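Long-range contacts in NADP-dependent alcohol dehydrogenase 6 (PDB 1PIW), which reduces a broad range of aromatic and aliphatic aldehydes to alcohols with NADPH, as a zinc-dependent, homodimeric medium-chain dehydrogenase: residues E5-A11 and K22-P28; F31-D37 and V74-K80; L254-N260 and E282-K287. All blocks are in the same frame, centred on the assembly; numbering follows the deposited sequence.

Interaction 1. Residues E5-A11 and K22-P28; sequences EKFEGIA and KKTKYDP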
loop_
_atom_site.group_PDB
_atom_site.type_symbol
_atom_site.label_atom_id
_atom_site.label_comp_id
_atom_site.label_asym_id
_atom_site.label_seq_id
_atom_site.Cartn_x
_atom_site.Cartn_y
_atom_site.Cartn_z
ATOM N N GLU A 5 -18.957 -17.882 -39.940
ATOM C CA GLU A 5 -17.563 -18.023 -40.343
ATOM C C GLU A 5 -16.671 -16.789 -40.345
ATOM O O GLU A 5 -15.445 -16.913 -40.263
ATOM C CB GLU A 5 -17.497 -18.706 -41.716
ATOM C CG GLU A 5 -17.963 -20.166 -41.704
ATOM C CD GLU A 5 -19.183 -20.406 -42.574
ATOM O OE1 GLU A 5 -20.198 -19.698 -42.390
ATOM O OE2 GLU A 5 -19.132 -21.303 -43.440
ATOM N N LYS A 6 -17.268 -15.604 -40.445
ATOM C CA LYS A 6 -16.489 -14.369 -40.462
ATOM C C LYS A 6 -17.123 -13.285 -39.610
ATOM O O LYS A 6 -18.343 -13.154 -39.567
ATOM C CB LYS A 6 -16.349 -13.836 -41.889
ATOM C CG LYS A 6 -14.945 -13.885 -42.468
ATOM C CD LYS A 6 -14.558 -15.294 -42.875
ATOM C CE LYS A 6 -13.311 -15.326 -43.759
ATOM N NZ LYS A 6 -12.047 -15.016 -43.033
ATOM N N PHE A 7 -16.283 -12.513 -38.929
ATOM C CA PHE A 7 -16.747 -11.398 -38.101
ATOM C C PHE A 7 -16.287 -10.134 -38.810
ATOM O O PHE A 7 -15.242 -10.135 -39.465
ATOM C CB PHE A 7 -16.106 -11.433 -36.705
ATOM C CG PHE A 7 -16.797 -12.338 -35.723
ATOM C CD1 PHE A 7 -16.251 -12.541 -34.464
ATOM C CD2 PHE A 7 -17.983 -12.978 -36.042
ATOM C CE1 PHE A 7 -16.869 -13.364 -33.540
ATOM C CE2 PHE A 7 -18.610 -13.805 -35.121
ATOM C CZ PHE A 7 -18.049 -13.997 -33.867
ATOM N N GLU A 8 -17.054 -9.059 -38.696
ATOM C CA GLU A 8 -16.652 -7.819 -39.331
ATOM C C GLU A 8 -16.450 -6.759 -38.266
ATOM O O GLU A 8 -17.069 -6.819 -37.209
ATOM C CB GLU A 8 -17.699 -7.360 -40.337
ATOM C CG GLU A 8 -17.211 -6.219 -41.196
ATOM C CD GLU A 8 -18.176 -5.853 -42.296
ATOM O OE1 GLU A 8 -19.360 -5.584 -41.996
ATOM O OE2 GLU A 8 -17.742 -5.829 -43.462
ATOM N N GLY A 9 -15.572 -5.797 -38.530
ATOM C CA GLY A 9 -15.336 -4.755 -37.551
ATOM C C GLY A 9 -14.438 -3.616 -37.995
ATOM O O GLY A 9 -13.740 -3.714 -38.996
ATOM N N ILE A 10 -14.467 -2.524 -37.241
ATOM C CA ILE A 10 -13.645 -1.366 -37.537
ATOM C C ILE A 10 -12.291 -1.646 -36.898
ATOM O O ILE A 10 -12.113 -1.446 -35.699
ATOM C CB ILE A 10 -14.255 -0.117 -36.921
ATOM C CG1 ILE A 10 -15.765 -0.125 -37.153
ATOM C CG2 ILE A 10 -13.629 1.119 -37.529
ATOM C CD1 ILE A 10 -16.152 -0.279 -38.595
ATOM N N ALA A 11 -11.338 -2.106 -37.705
ATOM C CA ALA A 11 -10.016 -2.473 -37.199
ATOM C C ALA A 11 -8.822 -1.594 -37.545
ATOM O O ALA A 11 -8.646 -1.167 -38.682
ATOM C CB ALA A 11 -9.713 -3.902 -37.612
ATOM N N LYS A 22 -10.142 0.755 -40.332
ATOM C CA LYS A 22 -10.914 0.420 -41.518
ATOM C C LYS A 22 -11.799 -0.787 -41.315
ATOM O O LYS A 22 -11.408 -1.745 -40.648
ATOM C CB LYS A 22 -9.974 0.165 -42.696
ATOM C CG LYS A 22 -9.049 1.335 -43.011
ATOM C CD LYS A 22 -9.856 2.586 -43.294
ATOM C CE LYS A 22 -8.986 3.725 -43.748
ATOM N NZ LYS A 22 -9.849 4.851 -44.199
ATOM N N LYS A 23 -12.997 -0.733 -41.893
ATOM C CA LYS A 23 -13.929 -1.839 -41.787
ATOM C C LYS A 23 -13.239 -3.094 -42.339
ATOM O O LYS A 23 -12.650 -3.082 -43.426
ATOM C CB LYS A 23 -15.213 -1.528 -42.556
ATOM C CG LYS A 23 -16.199 -2.675 -42.541
ATOM C CD LYS A 23 -17.568 -2.272 -42.026
ATOM C CE LYS A 23 -18.435 -1.668 -43.114
ATOM N NZ LYS A 23 -19.833 -1.470 -42.620
ATOM N N THR A 24 -13.326 -4.184 -41.588
ATOM C CA THR A 24 -12.660 -5.408 -41.971
ATOM C C THR A 24 -13.349 -6.675 -41.522
ATOM O O THR A 24 -13.961 -6.718 -40.461
ATOM C CB THR A 24 -11.282 -5.423 -41.371
ATOM O OG1 THR A 24 -10.577 -4.266 -41.814
ATOM C CG2 THR A 24 -10.537 -6.682 -41.762
ATOM N N LYS A 25 -13.237 -7.714 -42.341
ATOM C CA LYS A 25 -13.802 -9.011 -42.013
ATOM C C LYS A 25 -12.614 -9.817 -41.500
ATOM O O LYS A 25 -11.491 -9.657 -41.985
ATOM C CB LYS A 25 -14.409 -9.667 -43.259
ATOM C CG LYS A 25 -15.854 -9.243 -43.572
ATOM C CD LYS A 25 -16.277 -9.697 -44.975
ATOM C CE LYS A 25 -17.803 -9.792 -45.155
ATOM N NZ LYS A 25 -18.541 -8.506 -44.994
ATOM N N TYR A 26 -12.846 -10.657 -40.498
ATOM C CA TYR A 26 -11.771 -11.471 -39.933
ATOM C C TYR A 26 -12.308 -12.763 -39.290
ATOM O O TYR A 26 -13.460 -12.832 -38.840
ATOM C CB TYR A 26 -10.959 -10.637 -38.918
ATOM C CG TYR A 26 -11.762 -10.117 -37.751
ATOM C CD1 TYR A 26 -11.931 -10.891 -36.602
ATOM C CD2 TYR A 26 -12.422 -8.890 -37.826
ATOM C CE1 TYR A 26 -12.740 -10.465 -35.563
ATOM C CE2 TYR A 26 -13.247 -8.451 -36.786
ATOM C CZ TYR A 26 -13.401 -9.248 -35.660
ATOM O OH TYR A 26 -14.232 -8.860 -34.639
ATOM N N ASP A 27 -11.475 -13.795 -39.280
ATOM C CA ASP A 27 -11.865 -15.073 -38.702
ATOM C C ASP A 27 -12.141 -14.960 -37.204
ATOM O O ASP A 27 -11.354 -14.369 -36.461
ATOM C CB ASP A 27 -10.756 -16.096 -38.941
ATOM C CG ASP A 27 -10.765 -16.647 -40.353
ATOM O OD1 ASP A 27 -9.695 -17.093 -40.818
ATOM O OD2 ASP A 27 -11.844 -16.650 -40.986
ATOM N N PRO A 28 -13.270 -15.517 -36.738
ATOM C CA PRO A 28 -13.576 -15.442 -35.305
ATOM C C PRO A 28 -12.595 -16.373 -34.626
ATOM O O PRO A 28 -11.878 -17.114 -35.300
ATOM C CB PRO A 28 -14.999 -15.991 -35.212
ATOM C CG PRO A 28 -15.535 -15.847 -36.591
ATOM C CD PRO A 28 -14.360 -16.172 -37.468
#
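F7 and Y26 face each other in an antiparallel beta hairpin made of strands 7-12 and 22-26. The backbones of F7 and Y26, G9 and T24, and A11 and K22 form three hydrogen-bonded pairs with two N-H to O=C bonds each. F7 N reaches Y26 O at 2.8 Å, with an N-H...O angle of 170°. The E8-K25 and I10-K23 pairs between them are non-hydrogen-bonded.

On the face of F7 and Y26, the two rings and P28 pack together. P28 CG sits over the centre of the F7 ring, 3.7 Å from its centroid, as a CH-pi contact. Y26 has its CG between the backbone N and the carbonyl carbon (chi1 60°). This places the ring beside G9, whose N lies at the ring edge, near its plane. F7 CB lies over the Y26 ring, 3.9 Å from its centroid.

The other face carries E8 and two lysines. E8 CG is anti to the backbone N (chi1 -170°), and the extended chain brings its carboxylate between the K23 and K25 side chains. K25 NZ forms a salt bridge with E8 OE2 at 3.2 Å, from above the carboxylate plane. The aliphatic part of K23 lies against the same carboxylate, with K23 CD 3.6 Å from E8 CD. The ammonium of K23 goes on to a salt bridge with E357. With an alanine in place of E8, the K25 ammonium would probably lose its mate and the K23 methylenes the carboxylate they lie against.

Further out, Y138 and R140 pack against F7, and V65 of strand 64-65 touches Y26 and A11. Just past the paired strands, at the ends remote from the hairpin loop, the bent chain of K6 brings NZ to 2.6 Å from D27 OD2, above the carboxylate plane.

Interaction 2. Residues F31-D37 and V74-K80; sequences FYDHDID and VVKLGPK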
loop_
_atom_site.group_PDB
_atom_site.type_symbol
_atom_site.label_atom_id
_atom_site.label_comp_id
_atom_site.label_asym_id
_atom_site.label_seq_id
_atom_site.Cartn_x
_atom_site.Cartn_y
_atom_site.Cartn_z
ATOM N N PHE A 31 -14.395 -21.627 -31.680
ATOM C CA PHE A 31 -15.484 -21.703 -30.708
ATOM C C PHE A 31 -15.287 -22.850 -29.719
ATOM O O PHE A 31 -15.152 -24.001 -30.115
ATOM C CB PHE A 31 -16.811 -21.871 -31.446
ATOM C CG PHE A 31 -18.003 -21.511 -30.628
ATOM C CD1 PHE A 31 -18.986 -20.681 -31.151
ATOM C CD2 PHE A 31 -18.150 -21.995 -29.337
ATOM C CE1 PHE A 31 -20.104 -20.333 -30.405
ATOM C CE2 PHE A 31 -19.258 -21.658 -28.577
ATOM C CZ PHE A 31 -20.242 -20.821 -29.112
ATOM N N TYR A 32 -15.286 -22.528 -28.430
ATOM C CA TYR A 32 -15.084 -23.530 -27.399
ATOM C C TYR A 32 -16.298 -23.834 -26.549
ATOM O O TYR A 32 -17.251 -23.062 -26.496
ATOM C CB TYR A 32 -13.880 -23.145 -26.545
ATOM C CG TYR A 32 -12.606 -23.276 -27.346
ATOM C CD1 TYR A 32 -11.567 -22.352 -27.223
ATOM C CD2 TYR A 32 -12.472 -24.294 -28.287
ATOM C CE1 TYR A 32 -10.424 -22.437 -28.035
ATOM C CE2 TYR A 32 -11.350 -24.390 -29.091
ATOM C CZ TYR A 32 -10.329 -23.465 -28.971
ATOM O OH TYR A 32 -9.235 -23.570 -29.807
ATOM N N ASP A 33 -16.241 -24.992 -25.900
ATOM C CA ASP A 33 -17.317 -25.532 -25.072
ATOM C C ASP A 33 -18.125 -24.584 -24.189
ATOM O O ASP A 33 -19.316 -24.815 -23.976
ATOM C CB ASP A 33 -16.746 -26.679 -24.245
ATOM C CG ASP A 33 -16.189 -27.795 -25.119
ATOM O OD1 ASP A 33 -15.275 -28.521 -24.661
ATOM O OD2 ASP A 33 -16.672 -27.955 -26.265
ATOM N N HIS A 34 -17.490 -23.525 -23.688
ATOM C CA HIS A 34 -18.169 -22.553 -22.831
ATOM C C HIS A 34 -18.309 -21.180 -23.492
ATOM O O HIS A 34 -19.034 -20.321 -22.991
ATOM C CB HIS A 34 -17.416 -22.398 -21.507
ATOM C CG HIS A 34 -17.298 -23.670 -20.726
ATOM N ND1 HIS A 34 -18.331 -24.177 -19.967
ATOM C CD2 HIS A 34 -16.276 -24.552 -20.608
ATOM C CE1 HIS A 34 -17.951 -25.317 -19.416
ATOM N NE2 HIS A 34 -16.708 -25.568 -19.789
ATOM N N ASP A 35 -17.622 -20.962 -24.608
ATOM C CA ASP A 35 -17.717 -19.673 -25.275
ATOM C C ASP A 35 -19.166 -19.339 -25.620
ATOM O O ASP A 35 -20.017 -20.217 -25.720
ATOM C CB ASP A 35 -16.879 -19.645 -26.556
ATOM C CG ASP A 35 -15.407 -19.903 -26.305
ATOM O OD1 ASP A 35 -14.900 -19.533 -25.223
ATOM O OD2 ASP A 35 -14.746 -20.460 -27.205
ATOM N N ILE A 36 -19.426 -18.051 -25.801
ATOM C CA ILE A 36 -20.747 -17.542 -26.146
ATOM C C ILE A 36 -20.584 -16.484 -27.228
ATOM O O ILE A 36 -19.622 -15.727 -27.219
ATOM C CB ILE A 36 -21.421 -16.890 -24.925
ATOM C CG1 ILE A 36 -21.854 -17.974 -23.950
ATOM C CG2 ILE A 36 -22.597 -16.028 -25.357
ATOM C CD1 ILE A 36 -22.545 -17.435 -22.737
ATOM N N ASP A 37 -21.512 -16.441 -28.173
ATOM C CA ASP A 37 -21.434 -15.443 -29.219
ATOM C C ASP A 37 -22.428 -14.336 -28.948
ATOM O O ASP A 37 -23.617 -14.574 -28.717
ATOM C CB ASP A 37 -21.667 -16.070 -30.591
ATOM C CG ASP A 37 -20.379 -16.540 -31.222
ATOM O OD1 ASP A 37 -19.404 -16.732 -30.471
ATOM O OD2 ASP A 37 -20.326 -16.721 -32.452
ATOM N N VAL A 74 -27.228 -12.203 -26.623
ATOM C CA VAL A 74 -26.667 -13.543 -26.765
ATOM C C VAL A 74 -27.211 -14.065 -28.088
ATOM O O VAL A 74 -28.413 -13.993 -28.338
ATOM C CB VAL A 74 -27.128 -14.482 -25.643
ATOM C CG1 VAL A 74 -26.691 -15.903 -25.954
ATOM C CG2 VAL A 74 -26.544 -14.028 -24.318
ATOM N N VAL A 75 -26.342 -14.595 -28.934
ATOM C CA VAL A 75 -26.794 -15.059 -30.226
ATOM C C VAL A 75 -26.596 -16.558 -30.431
ATOM O O VAL A 75 -27.167 -17.148 -31.343
ATOM C CB VAL A 75 -26.060 -14.271 -31.324
ATOM C CG1 VAL A 75 -25.080 -15.174 -32.058
ATOM C CG2 VAL A 75 -27.054 -13.642 -32.270
ATOM N N LYS A 76 -25.787 -17.173 -29.580
ATOM C CA LYS A 76 -25.509 -18.598 -29.694
ATOM C C LYS A 76 -24.757 -19.045 -28.442
ATOM O O LYS A 76 -23.895 -18.320 -27.954
ATOM C CB LYS A 76 -24.661 -18.852 -30.942
ATOM C CG LYS A 76 -24.277 -20.301 -31.158
ATOM C CD LYS A 76 -23.348 -20.457 -32.356
ATOM C CE LYS A 76 -24.055 -20.145 -33.669
ATOM N NZ LYS A 76 -23.161 -20.296 -34.861
ATOM N N LEU A 77 -25.075 -20.230 -27.921
ATOM C CA LEU A 77 -24.421 -20.724 -26.711
ATOM C C LEU A 77 -23.521 -21.936 -26.933
ATOM O O LEU A 77 -23.816 -22.806 -27.761
ATOM C CB LEU A 77 -25.468 -21.075 -25.659
ATOM C CG LEU A 77 -26.441 -19.967 -25.272
ATOM C CD1 LEU A 77 -27.440 -20.515 -24.265
ATOM C CD2 LEU A 77 -25.688 -18.790 -24.684
ATOM N N GLY A 78 -22.431 -21.990 -26.167
ATOM C CA GLY A 78 -21.485 -23.086 -26.274
ATOM C C GLY A 78 -22.031 -24.406 -25.762
ATOM O O GLY A 78 -22.883 -24.420 -24.875
ATOM N N PRO A 79 -21.547 -25.537 -26.302
ATOM C CA PRO A 79 -21.938 -26.908 -25.955
ATOM C C PRO A 79 -22.102 -27.153 -24.463
ATOM O O PRO A 79 -23.180 -27.498 -23.995
ATOM C CB PRO A 79 -20.811 -27.741 -26.545
ATOM C CG PRO A 79 -20.481 -26.990 -27.771
ATOM C CD PRO A 79 -20.456 -25.556 -27.291
ATOM N N LYS A 80 -21.015 -26.984 -23.723
ATOM C CA LYS A 80 -21.039 -27.191 -22.289
ATOM C C LYS A 80 -21.420 -25.913 -21.555
ATOM O O LYS A 80 -20.911 -25.656 -20.468
ATOM C CB LYS A 80 -19.664 -27.653 -21.790
ATOM C CG LYS A 80 -19.173 -29.007 -22.311
ATOM C CD LYS A 80 -17.767 -29.298 -21.757
ATOM C CE LYS A 80 -17.132 -30.560 -22.357
ATOM N NZ LYS A 80 -15.661 -30.673 -22.055
#
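The F31 ring leans obliquely on segment 74-80. Its CE2 comes 3.5 Å from G78 CA, and its CE1 lies 3.8 Å from K76 CD. F31 CG is anti to the backbone N (chi1 -161°), which brings CE2 and CZ of the ring up to G78. The H34 ring has an off-centre CH-pi contact with K80 CB, 4.2 Å from the ring centroid and 29° off the normal. The ring of H142 also meets H34, with the planes at about 20°.

D33 and K80 lie side by side and point the same way. K80 NZ makes a long, weak salt bridge to D33 OD1 at 3.4 Å. Their backbones are joined by a second weak bond, from K80 N to D33 O. D33 is held in a type I turn that runs from Y32 to D35.

Past the turn the segments pair as antiparallel strands. D37 N donates to K76 O at 3.0 Å, nearly straight. D37 O takes V75 N at 2.7 Å and K76 N weakly. V75 and K76 thus both face D37, a classic beta bulge. On the I36 face, I36 CD1 rests 3.9 Å from L77 CD2.

These are the ends of strands 35-45 and 70-77 in the GroES-like catalytic domain. Strand 138-142 pairs with 35-45 as well. R140 of that strand forms a salt bridge with the D37 carboxylate and touches F31. L85, from a loop, packs on I36.

Interaction 3. Residues L254-N260 and E282-K287; sequences LTDIDFN and EMLSLK. With NAP (NADP nicotinamide-adenine-dinucleotide phosphate), chain E.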
loop_
_atom_site.group_PDB
_atom_site.type_symbol
_atom_site.label_atom_id
_atom_site.label_comp_id
_atom_site.label_asym_id
_atom_site.label_seq_id
_atom_site.Cartn_x
_atom_site.Cartn_y
_atom_site.Cartn_z
ATOM N N LEU A 254 1.086 9.447 -15.846
ATOM C CA LEU A 254 1.478 9.705 -14.457
ATOM C C LEU A 254 2.491 10.830 -14.320
ATOM O O LEU A 254 2.958 11.128 -13.212
ATOM C CB LEU A 254 2.054 8.438 -13.819
ATOM C CG LEU A 254 1.073 7.300 -13.551
ATOM C CD1 LEU A 254 1.775 6.240 -12.737
ATOM C CD2 LEU A 254 -0.155 7.820 -12.808
ATOM N N THR A 255 2.819 11.448 -15.452
ATOM C CA THR A 255 3.787 12.537 -15.511
ATOM C C THR A 255 3.315 13.761 -14.720
ATOM O O THR A 255 4.093 14.373 -13.991
ATOM C CB THR A 255 4.067 12.915 -16.984
ATOM O OG1 THR A 255 2.846 13.313 -17.626
ATOM C CG2 THR A 255 4.652 11.713 -17.732
ATOM N N ASP A 256 2.044 14.120 -14.861
ATOM C CA ASP A 256 1.498 15.251 -14.111
ATOM C C ASP A 256 0.824 14.727 -12.837
ATOM O O ASP A 256 -0.370 14.942 -12.628
ATOM C CB ASP A 256 0.464 16.024 -14.947
ATOM C CG ASP A 256 1.100 16.913 -16.014
ATOM O OD1 ASP A 256 0.336 17.512 -16.812
ATOM O OD2 ASP A 256 2.350 17.014 -16.051
ATOM N N ILE A 257 1.587 14.021 -12.002
ATOM C CA ILE A 257 1.067 13.467 -10.748
ATOM C C ILE A 257 2.208 13.410 -9.736
ATOM O O ILE A 257 3.181 12.680 -9.939
ATOM C CB ILE A 257 0.528 12.025 -10.913
ATOM C CG1 ILE A 257 -0.508 11.948 -12.044
ATOM C CG2 ILE A 257 -0.079 11.567 -9.591
ATOM C CD1 ILE A 257 -1.868 12.506 -11.695
ATOM N N ASP A 258 2.087 14.159 -8.643
ATOM C CA ASP A 258 3.146 14.180 -7.646
ATOM C C ASP A 258 2.966 13.180 -6.512
ATOM O O ASP A 258 2.298 13.457 -5.512
ATOM C CB ASP A 258 3.297 15.583 -7.063
ATOM C CG ASP A 258 4.649 15.796 -6.424
ATOM O OD1 ASP A 258 4.985 15.046 -5.486
ATOM O OD2 ASP A 258 5.379 16.710 -6.865
ATOM N N PHE A 259 3.580 12.015 -6.664
ATOM C CA PHE A 259 3.491 10.992 -5.639
ATOM C C PHE A 259 4.454 11.252 -4.466
ATOM O O PHE A 259 4.849 10.325 -3.751
ATOM C CB PHE A 259 3.767 9.627 -6.264
ATOM C CG PHE A 259 2.705 9.179 -7.222
ATOM C CD1 PHE A 259 1.486 8.714 -6.757
ATOM C CD2 PHE A 259 2.924 9.229 -8.597
ATOM C CE1 PHE A 259 0.502 8.304 -7.642
ATOM C CE2 PHE A 259 1.944 8.822 -9.493
ATOM C CZ PHE A 259 0.730 8.357 -9.014
ATOM N N ASN A 260 4.820 12.519 -4.277
ATOM C CA ASN A 260 5.717 12.926 -3.201
ATOM C C ASN A 260 4.939 13.855 -2.298
ATOM O O ASN A 260 5.421 14.276 -1.243
ATOM C CB ASN A 260 6.914 13.694 -3.750
ATOM C CG ASN A 260 7.630 12.948 -4.844
ATOM O OD1 ASN A 260 8.173 11.865 -4.619
ATOM N ND2 ASN A 260 7.636 13.522 -6.047
ATOM N N GLU A 282 7.145 4.805 -18.963
ATOM C CA GLU A 282 6.832 5.594 -17.779
ATOM C C GLU A 282 6.904 4.713 -16.540
ATOM O O GLU A 282 6.624 3.511 -16.590
ATOM C CB GLU A 282 5.425 6.198 -17.862
ATOM C CG GLU A 282 5.235 7.333 -18.853
ATOM C CD GLU A 282 3.939 8.092 -18.613
ATOM O OE1 GLU A 282 3.589 8.944 -19.451
ATOM O OE2 GLU A 282 3.276 7.841 -17.583
ATOM N N MET A 283 7.271 5.325 -15.425
ATOM C CA MET A 283 7.365 4.605 -14.167
ATOM C C MET A 283 6.512 5.295 -13.093
ATOM O O MET A 283 6.039 6.422 -13.272
ATOM C CB MET A 283 8.829 4.547 -13.711
ATOM C CG MET A 283 9.791 3.933 -14.720
ATOM S SD MET A 283 9.473 2.196 -15.026
ATOM C CE MET A 283 9.788 1.523 -13.395
ATOM N N LEU A 284 6.287 4.599 -11.987
ATOM C CA LEU A 284 5.541 5.182 -10.886
ATOM C C LEU A 284 6.655 5.610 -9.919
ATOM O O LEU A 284 7.232 4.776 -9.211
ATOM C CB LEU A 284 4.612 4.133 -10.260
ATOM C CG LEU A 284 3.709 4.604 -9.117
ATOM C CD1 LEU A 284 3.065 5.919 -9.491
ATOM C CD2 LEU A 284 2.660 3.551 -8.815
ATOM N N SER A 285 6.977 6.903 -9.911
ATOM C CA SER A 285 8.056 7.408 -9.064
ATOM C C SER A 285 7.664 8.256 -7.852
ATOM O O SER A 285 6.746 9.087 -7.907
ATOM C CB SER A 285 9.052 8.185 -9.923
ATOM O OG SER A 285 9.649 7.339 -10.889
ATOM N N LEU A 286 8.394 8.041 -6.758
ATOM C CA LEU A 286 8.170 8.759 -5.511
ATOM C C LEU A 286 9.254 8.457 -4.481
ATOM O O LEU A 286 9.849 7.376 -4.486
ATOM C CB LEU A 286 6.793 8.401 -4.934
ATOM C CG LEU A 286 6.420 6.922 -4.749
ATOM C CD1 LEU A 286 7.266 6.271 -3.658
ATOM C CD2 LEU A 286 4.946 6.838 -4.386
ATOM N N LYS A 287 9.506 9.432 -3.608
ATOM C CA LYS A 287 10.488 9.298 -2.538
ATOM C C LYS A 287 9.734 8.596 -1.416
ATOM O O LYS A 287 8.910 9.208 -0.737
ATOM C CB LYS A 287 10.962 10.681 -2.079
ATOM C CG LYS A 287 11.522 11.554 -3.210
ATOM C CD LYS A 287 12.024 12.916 -2.718
ATOM C CE LYS A 287 10.903 13.765 -2.123
ATOM N NZ LYS A 287 11.394 15.089 -1.632
HETATM P PA NAP E . -9.649 9.137 -20.324
HETATM O O1A NAP E . -8.592 8.678 -21.152
HETATM O O2A NAP E . -11.059 9.524 -20.775
HETATM O O5B NAP E . -9.099 10.374 -19.474
HETATM C C5B NAP E . -7.892 10.197 -18.685
HETATM C C4B NAP E . -7.982 11.409 -17.740
HETATM O O4B NAP E . -6.796 11.374 -16.818
HETATM C C3B NAP E . -7.866 12.813 -18.398
HETATM O O3B NAP E . -9.194 13.278 -18.686
HETATM C C2B NAP E . -7.122 13.621 -17.353
HETATM O O2B NAP E . -7.943 14.124 -16.306
HETATM C C1B NAP E . -6.083 12.613 -16.789
HETATM N N9A NAP E . -4.816 12.698 -17.569
HETATM C C8A NAP E . -4.513 12.517 -18.907
HETATM N N7A NAP E . -3.232 12.699 -19.212
HETATM C C5A NAP E . -2.653 13.023 -17.993
HETATM C C6A NAP E . -1.308 13.331 -17.677
HETATM N N6A NAP E . -0.268 13.377 -18.523
HETATM N N1A NAP E . -1.008 13.622 -16.341
HETATM C C2A NAP E . -2.012 13.605 -15.362
HETATM N N3A NAP E . -3.346 13.308 -15.638
HETATM C C4A NAP E . -3.622 13.021 -16.973
HETATM O O3 NAP E . -9.919 8.122 -19.157
HETATM P PN NAP E . -9.793 6.571 -19.014
HETATM O O1N NAP E . -10.266 5.888 -20.221
HETATM O O2N NAP E . -10.486 6.263 -17.756
HETATM O O5D NAP E . -8.246 6.374 -18.890
HETATM C C5D NAP E . -7.734 5.065 -19.158
HETATM C C4D NAP E . -6.575 4.829 -18.257
HETATM O O4D NAP E . -6.982 3.811 -17.310
HETATM C C3D NAP E . -5.359 4.251 -19.022
HETATM O O3D NAP E . -4.109 4.785 -18.547
HETATM C C2D NAP E . -5.506 2.761 -18.815
HETATM O O2D NAP E . -4.286 2.070 -18.908
HETATM C C1D NAP E . -6.097 2.651 -17.456
HETATM P P2B NAP E . -7.757 15.575 -15.649
HETATM O O1X NAP E . -6.671 15.415 -14.603
HETATM O O2X NAP E . -7.337 16.381 -16.819
HETATM O O3X NAP E . -9.080 15.901 -15.034
#
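L284 turns its CG anti to the backbone N (chi1 -178°), and a bend at chi2 (46°) carries CD1 to the side of one face of the F259 ring, though the exact spacing is doubtful. F259 has its CG anti to the carbonyl carbon (chi1 -68°), with CB against L286 CB. I257 CG2 lies over the opposite face, near the rim, and L254 CD2 meets the ring edge in plane. L254 CD1 also touches L284 CD1.

The E282 chain is extended. Its OE2 accepts L254 N on the syn side at 3.2 Å, while OE1 bonds to S253 OG. At the other end, K287 N donates to the side-chain oxygen OD1 of N260 at 3.0 Å, nearly along its C=O axis. D258 OD1 accepts N260 N in an Asx turn, which helps to set this asparagine.

The 254-260 loop follows strand 244-249 of the Rossmann-type cofactor domain and borders the adenine. N6A of NADP donates to T255 OG1 at 3.2 Å, and D256 N gives N1A a weak bond.

Strand 284-286 forms an antiparallel ladder with a strand of the second subunit, carrying the sheet across the dimer interface. There S285 OG is hydrogen-bonded to S285 OG of the second subunit.

Overall arrangement
Interactions 1 and 2 lie on the same side of the chain's centre, their own centres about 19 Å apart. They touch where F7 CZ packs against D37 OD2, and R140 of strand 138-142 reaches both. Strand 22-26 of the first leads on to strand 35-45 of the second. Both are partly buried beta pairings with lysine-carboxylate pairs at their exposed parts. Interaction 3 is in the cofactor domain, its centre about 44 Å from that of interaction 2. It is also partly buried, but it joins a loop to a strand. Side-chain-to-backbone bonds and apolar packing replace the strand ladder. Of the three, it alone meets NADP and the second subunit.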